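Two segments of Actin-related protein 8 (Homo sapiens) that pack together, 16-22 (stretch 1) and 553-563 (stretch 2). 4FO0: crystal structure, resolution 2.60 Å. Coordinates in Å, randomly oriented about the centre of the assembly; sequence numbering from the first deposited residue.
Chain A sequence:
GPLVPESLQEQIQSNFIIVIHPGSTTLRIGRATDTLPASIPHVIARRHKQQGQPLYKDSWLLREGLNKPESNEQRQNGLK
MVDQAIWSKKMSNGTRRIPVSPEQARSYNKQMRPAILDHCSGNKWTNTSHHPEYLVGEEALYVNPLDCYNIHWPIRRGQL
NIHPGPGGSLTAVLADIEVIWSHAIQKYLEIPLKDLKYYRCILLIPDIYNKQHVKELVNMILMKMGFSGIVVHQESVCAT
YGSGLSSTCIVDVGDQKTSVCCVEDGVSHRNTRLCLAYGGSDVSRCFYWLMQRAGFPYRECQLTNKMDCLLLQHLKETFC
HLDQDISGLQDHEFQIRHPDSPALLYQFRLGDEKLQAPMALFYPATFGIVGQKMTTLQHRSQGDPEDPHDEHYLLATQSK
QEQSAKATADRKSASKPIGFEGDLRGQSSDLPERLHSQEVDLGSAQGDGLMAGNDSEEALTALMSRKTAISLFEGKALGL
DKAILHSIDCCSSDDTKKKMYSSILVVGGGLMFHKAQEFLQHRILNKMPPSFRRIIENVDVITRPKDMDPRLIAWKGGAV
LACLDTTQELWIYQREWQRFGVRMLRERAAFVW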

# COMPACT_ATOMS: atom_id res chain seq x y z
N PHE A 16 -18.80 15.69 -11.20
CA PHE A 16 -19.03 16.36 -9.93
C PHE A 16 -18.98 15.40 -8.75
O PHE A 16 -19.41 15.72 -7.64
N ILE A 17 -18.41 14.23 -9.00
CA ILE A 17 -18.20 13.28 -7.94
C ILE A 17 -16.71 13.04 -7.74
O ILE A 17 -16.02 12.58 -8.66
N ILE A 18 -16.20 13.40 -6.56
CA ILE A 18 -14.79 13.15 -6.24
C ILE A 18 -14.61 11.78 -5.59
O ILE A 18 -15.27 11.45 -4.60
N VAL A 19 -13.72 10.97 -6.17
CA VAL A 19 -13.44 9.65 -5.61
C VAL A 19 -12.13 9.65 -4.83
O VAL A 19 -11.08 10.04 -5.35
N ILE A 20 -12.21 9.25 -3.56
CA ILE A 20 -11.07 9.35 -2.66
C ILE A 20 -10.62 8.01 -2.08
O ILE A 20 -11.36 7.34 -1.35
N HIS A 21 -9.40 7.62 -2.43
CA HIS A 21 -8.83 6.38 -1.92
C HIS A 21 -7.55 6.66 -1.16
O HIS A 21 -6.47 6.77 -1.75
N PRO A 22 -7.66 6.79 0.16
CA PRO A 22 -6.52 7.04 1.04
C PRO A 22 -5.65 5.78 1.16
O PRO A 22 -6.14 4.68 0.99
N ILE A 553 -6.89 -0.15 -9.40
CA ILE A 553 -8.10 -0.94 -9.57
C ILE A 553 -9.22 -0.50 -8.62
O ILE A 553 -10.38 -0.33 -9.04
N ALA A 554 -8.90 -0.33 -7.34
CA ALA A 554 -9.92 -0.00 -6.37
C ALA A 554 -10.45 1.41 -6.61
O ALA A 554 -11.67 1.65 -6.62
N TRP A 555 -9.54 2.35 -6.81
CA TRP A 555 -9.97 3.70 -7.10
C TRP A 555 -10.88 3.68 -8.34
O TRP A 555 -11.96 4.27 -8.34
N LYS A 556 -10.48 2.98 -9.40
CA LYS A 556 -11.31 2.92 -10.59
C LYS A 556 -12.68 2.33 -10.29
O LYS A 556 -13.70 2.81 -10.77
N GLY A 557 -12.70 1.30 -9.45
CA GLY A 557 -13.95 0.75 -8.98
C GLY A 557 -14.83 1.76 -8.27
O GLY A 557 -16.05 1.69 -8.35
N GLY A 558 -14.21 2.70 -7.56
CA GLY A 558 -14.95 3.73 -6.87
C GLY A 558 -15.69 4.62 -7.85
O GLY A 558 -16.87 4.93 -7.67
N ALA A 559 -14.99 5.04 -8.90
CA ALA A 559 -15.60 5.82 -9.97
C ALA A 559 -16.76 5.04 -10.59
O ALA A 559 -17.87 5.56 -10.74
N VAL A 560 -16.49 3.79 -10.93
CA VAL A 560 -17.51 2.90 -11.46
C VAL A 560 -18.72 2.83 -10.55
O VAL A 560 -19.84 2.71 -11.01
N LEU A 561 -18.48 2.88 -9.25
CA LEU A 561 -19.55 2.79 -8.26
C LEU A 561 -20.49 3.99 -8.36
O LEU A 561 -21.67 3.91 -8.02
N ALA A 562 -19.97 5.11 -8.84
CA ALA A 562 -20.75 6.34 -8.94
C ALA A 562 -21.81 6.26 -10.04
O ALA A 562 -22.87 6.87 -9.94
N CYS A 563 -21.51 5.48 -11.07
CA CYS A 563 -22.41 5.27 -12.20
C CYS A 563 -23.52 4.27 -11.90
O CYS A 563 -24.52 4.23 -12.60

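A strand, Ile17 to His21, lies against a helix more than five hundred residues away in sequence, the two running nearly antiparallel (150° between their directions) with axes 8.1 Å apart at closest approach. Alternation along the strand sorts its side chains: Ile17, Val19 and His21 point toward the helix, while Ile18 and Ile20 point away. The helix answers with Ala554 and Ala562, whose CB atoms point toward the strand, with the bare backbone of Gly558 between them, and with Trp555, which leaves its backbone sideways but brings the end of its side chain nearer.

The apolar packing centres on Val19, whose chi1 is t (176°). Its CG1 lies over one face of the Trp555 indole, 3.7 Å from the centroid of the five-membered ring and 28° off the ring normal, a CH-pi contact. Its CG2 is turned to the helix backbone, 4.0 Å from Gly558 C and 3.8 Å from Ala559 N, and it also meets the methyl of Ala559, CG2 to CB, at 4.3 Å. Glycine suits position 558 because an ideal CB there would point at the strand and sit 2.8 Å from Val19 CG1, a clash. Farther along, Ile17, with chi1 m and chi2 t, extends its CD1 to 3.9 Å from Ala562 CB; the long isoleucine arm meets a short methyl where the backbones stand well apart, Ile17 CA to Ala562 CA being 7.5 Å. At the other end the CA atoms of His21 and Trp555 are 5.9 Å apart, and the small Ala554 fits beside the imidazole, its CB 3.7 Å from His21 CE1.

The direct polar link is a hydrogen bond from Trp555 NE1 to Val19 O, 2.9 Å long with an N-H...O angle of 153°. Tryptophan serves two purposes here: with chi1 t (-178°) and chi2 near 91°, it offers a broad apolar face to Val19 CG1 while its indole nitrogen donates to the same residue's carbonyl. His21 CB approaches the edge of this ring, 4.0 Å from Trp555 CD1.

A water provides the second polar connection. It lies 2.7 Å from His21 ND1 and accepts a hydrogen bond from Trp555 N at 2.9 Å. The water thus joins the backbone of the helix to the imidazole of the strand. His21, with chi1 t (-170°), adds this water-mediated link to its direct contact with Ala554, and its NE2 is hydrogen-bonded elsewhere in the structure, leaving both ring nitrogens of this buried side chain with partners.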

# COMPACT_ATOMS: atom_id res chain seq x y z
CB PHE A 16 -20.34 17.12 -9.98
CG PHE A 16 -20.28 18.27 -10.91
CD1 PHE A 16 -19.76 19.48 -10.49
CD2 PHE A 16 -20.66 18.12 -12.23
CE1 PHE A 16 -19.66 20.54 -11.37
CE2 PHE A 16 -20.57 19.17 -13.12
CZ PHE A 16 -20.06 20.38 -12.68
CB ILE A 17 -18.93 11.99 -8.26
CG1 ILE A 17 -20.44 12.27 -8.22
CG2 ILE A 17 -18.51 10.90 -7.28
CD1 ILE A 17 -21.27 11.13 -8.72
CB ILE A 18 -14.22 14.18 -5.27
CG1 ILE A 18 -14.29 15.59 -5.87
CG2 ILE A 18 -12.78 13.84 -4.96
CD1 ILE A 18 -13.49 15.73 -7.11
CB VAL A 19 -13.43 8.56 -6.70
CG1 VAL A 19 -13.04 7.21 -6.12
CG2 VAL A 19 -14.80 8.48 -7.35
CB ILE A 20 -11.35 10.31 -1.51
CG1 ILE A 20 -11.88 11.63 -2.07
CG2 ILE A 20 -10.09 10.52 -0.67
CD1 ILE A 20 -12.33 12.60 -1.01
CB HIS A 21 -8.53 5.42 -3.05
CG HIS A 21 -8.17 4.06 -2.59
ND1 HIS A 21 -7.63 3.10 -3.43
CD2 HIS A 21 -8.27 3.47 -1.37
CE1 HIS A 21 -7.42 1.99 -2.74
NE2 HIS A 21 -7.80 2.19 -1.49
CB PRO A 22 -7.18 7.32 2.39
CG PRO A 22 -8.67 7.40 2.12
CD PRO A 22 -8.91 6.59 0.90
CB ILE A 553 -7.84 -2.45 -9.37
CG1 ILE A 553 -6.63 -2.90 -10.20
CG2 ILE A 553 -9.07 -3.26 -9.75
CD1 ILE A 553 -6.68 -2.42 -11.62
CB ALA A 554 -9.39 -0.15 -4.97
CB TRP A 555 -8.78 4.65 -7.30
CG TRP A 555 -9.27 6.04 -7.56
CD1 TRP A 555 -9.51 7.02 -6.63
CD2 TRP A 555 -9.65 6.58 -8.82
NE1 TRP A 555 -10.00 8.14 -7.24
CE2 TRP A 555 -10.10 7.89 -8.59
CE3 TRP A 555 -9.65 6.08 -10.13
CZ2 TRP A 555 -10.53 8.72 -9.63
CZ3 TRP A 555 -10.09 6.90 -11.15
CH2 TRP A 555 -10.52 8.20 -10.90
CB LYS A 556 -10.60 2.16 -11.72
CG LYS A 556 -9.63 3.07 -12.44
CD LYS A 556 -8.81 2.38 -13.54
CE LYS A 556 -8.07 3.46 -14.36
NZ LYS A 556 -7.25 2.96 -15.49
CB ALA A 559 -14.57 6.17 -11.01
CB VAL A 560 -16.97 1.48 -11.63
CG1 VAL A 560 -18.12 0.51 -11.70
CG2 VAL A 560 -16.12 1.41 -12.87
CB LEU A 561 -18.94 2.71 -6.85
CG LEU A 561 -19.89 2.96 -5.68
CD1 LEU A 561 -21.00 1.94 -5.73
CD2 LEU A 561 -19.16 2.90 -4.35
CB ALA A 562 -19.83 7.54 -9.17
CB CYS A 563 -21.61 4.77 -13.41
SG CYS A 563 -20.25 5.84 -13.96
O HOH W 1 -6.76 2.22 -5.86